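Local atomic coordinates of galactitol 1-phosphate 5-dehydrogenase (Escherichia coli, PDB entry 4UEJ), a protein that oxidises galactitol 1-phosphate to D-tagatose 6-phosphate with NAD+ as a zinc-dependent dehydrogenase of galactitol metabolism. Residues 181-186 with 303-308. Sequence-based numbering, arbitrary orientation.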
loop_
_atom_site.group_PDB
_atom_site.type_symbol
_atom_site.label_atom_id
_atom_site.label_comp_id
_atom_site.label_asym_id
_atom_site.label_seq_id
_atom_site.Cartn_x
_atom_site.Cartn_y
_atom_site.Cartn_z
ATOM N N VAL A 181 -5.349 6.845 21.352
ATOM C CA VAL A 181 -6.304 6.808 22.446
ATOM C C VAL A 181 -7.090 8.115 22.516
ATOM O O VAL A 181 -8.311 8.112 22.654
ATOM C CB VAL A 181 -5.596 6.538 23.787
ATOM C CG1 VAL A 181 -6.573 6.653 24.932
ATOM C CG2 VAL A 181 -4.970 5.151 23.745
ATOM N N ALA A 182 -6.383 9.229 22.383
ATOM C CA ALA A 182 -6.999 10.535 22.540
ATOM C C ALA A 182 -7.987 10.845 21.413
ATOM O O ALA A 182 -8.954 11.602 21.595
ATOM C CB ALA A 182 -5.910 11.611 22.608
ATOM N N LEU A 183 -7.737 10.252 20.257
ATOM C CA LEU A 183 -8.487 10.524 19.040
ATOM C C LEU A 183 -9.568 9.477 18.798
ATOM O O LEU A 183 -10.166 9.422 17.723
ATOM C CB LEU A 183 -7.545 10.580 17.844
ATOM C CG LEU A 183 -6.484 11.685 17.926
ATOM C CD1 LEU A 183 -5.456 11.448 16.861
ATOM C CD2 LEU A 183 -7.115 13.050 17.780
ATOM N N GLY A 184 -9.791 8.628 19.795
ATOM C CA GLY A 184 -10.956 7.762 19.804
ATOM C C GLY A 184 -10.841 6.410 19.128
ATOM O O GLY A 184 -11.851 5.839 18.724
ATOM N N ALA A 185 -9.624 5.885 19.017
ATOM C CA ALA A 185 -9.449 4.498 18.566
ATOM C C ALA A 185 -10.295 3.537 19.405
ATOM O O ALA A 185 -10.447 3.724 20.621
ATOM C CB ALA A 185 -7.978 4.107 18.640
ATOM N N LYS A 186 -10.841 2.509 18.766
ATOM C CA LYS A 186 -11.622 1.493 19.458
ATOM C C LYS A 186 -10.732 0.693 20.391
ATOM O O LYS A 186 -11.098 0.399 21.525
ATOM C CB LYS A 186 -12.307 0.558 18.453
ATOM C CG LYS A 186 -13.031 -0.610 19.108
ATOM C CD LYS A 186 -13.709 -1.500 18.072
ATOM C CE LYS A 186 -14.387 -2.690 18.717
ATOM N NZ LYS A 186 -15.596 -2.295 19.491
ATOM N N SER A 303 -0.357 20.388 19.461
ATOM C CA SER A 303 -0.356 21.411 20.481
ATOM C C SER A 303 -1.587 21.265 21.375
ATOM O O SER A 303 -1.492 21.330 22.597
ATOM C CB SER A 303 -0.312 22.796 19.846
ATOM O OG SER A 303 -0.227 23.775 20.871
ATOM N N ARG A 304 -2.740 21.044 20.762
ATOM C CA ARG A 304 -3.975 20.965 21.531
ATOM C C ARG A 304 -4.021 19.751 22.438
ATOM O O ARG A 304 -4.406 19.871 23.600
ATOM C CB ARG A 304 -5.169 20.970 20.592
ATOM C CG ARG A 304 -5.323 22.307 19.902
ATOM C CD ARG A 304 -6.331 22.227 18.766
ATOM N NE ARG A 304 -6.526 23.542 18.167
ATOM C CZ ARG A 304 -7.448 23.817 17.253
ATOM N NH1 ARG A 304 -8.267 22.865 16.826
ATOM N NH2 ARG A 304 -7.553 25.047 16.777
ATOM N N LEU A 305 -3.622 18.593 21.922
ATOM C CA LEU A 305 -3.604 17.373 22.729
ATOM C C LEU A 305 -2.687 17.554 23.937
ATOM O O LEU A 305 -2.997 17.095 25.037
ATOM C CB LEU A 305 -3.154 16.177 21.892
ATOM C CG LEU A 305 -4.172 15.751 20.831
ATOM C CD1 LEU A 305 -3.588 14.638 19.983
ATOM C CD2 LEU A 305 -5.474 15.305 21.479
ATOM N N LEU A 306 -1.556 18.215 23.726
ATOM C CA LEU A 306 -0.645 18.498 24.834
ATOM C C LEU A 306 -1.300 19.407 25.862
ATOM O O LEU A 306 -1.246 19.156 27.067
ATOM C CB LEU A 306 0.646 19.137 24.310
ATOM C CG LEU A 306 1.680 18.186 23.705
ATOM C CD1 LEU A 306 2.751 18.950 22.905
ATOM C CD2 LEU A 306 2.335 17.368 24.800
ATOM N N THR A 307 -1.933 20.471 25.395
ATOM C CA THR A 307 -2.500 21.425 26.333
ATOM C C THR A 307 -3.654 20.799 27.093
ATOM O O THR A 307 -3.899 21.144 28.240
ATOM C CB THR A 307 -2.975 22.698 25.632
ATOM O OG1 THR A 307 -4.038 22.385 24.724
ATOM C CG2 THR A 307 -1.840 23.298 24.869
ATOM N N GLU A 308 -4.341 19.857 26.458
ATOM C CA GLU A 308 -5.483 19.193 27.081
ATOM C C GLU A 308 -5.064 18.059 27.996
ATOM O O GLU A 308 -5.916 17.362 28.528
ATOM C CB GLU A 308 -6.431 18.658 26.011
ATOM C CG GLU A 308 -7.098 19.768 25.255
ATOM C CD GLU A 308 -7.843 19.292 24.042
ATOM O OE1 GLU A 308 -8.056 18.071 23.871
ATOM O OE2 GLU A 308 -8.215 20.167 23.255
#
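L305 reaches from the last turn of helix 297-307 to the end of helix 171-182 and the first residue beyond it, where its two methyls find different partners. CD2 meets the CB methyl of A182 at 3.9 Å, while CD1 sits a looser 4.5 Å from CD2 of L183. The contact is wholly apolar and small, about 103 Å² of surface over both sides. CG of L305 lies anti to its own carbonyl carbon (chi1 -69°), and chi2 near 180° (175°) then turns CD2 to A182 and CD1 to L183. C179, one turn back on helix 171-182, also touches L305. The leucine is buried, whereas A182 and L183 stay partly exposed. L183 also packs against L150 and F153 of helix 143-155.

The hydrogen bonds here are local to each helix end. The hydroxyl OG1 of T307 donates to O of R304 at 2.8 Å, and that same carbonyl takes the backbone N of E308, so it serves two donors near the helix end. In the partner segment, helix 171-182 closes with G184 N to V181 O (3.3 Å) and A185 N to A180 O, with G184 at positive phi. This is a Schellman motif, and it leads the chain into strand 187-192 of the parallel sheet in the Rossmann-type NAD-binding domain, away from both zinc sites.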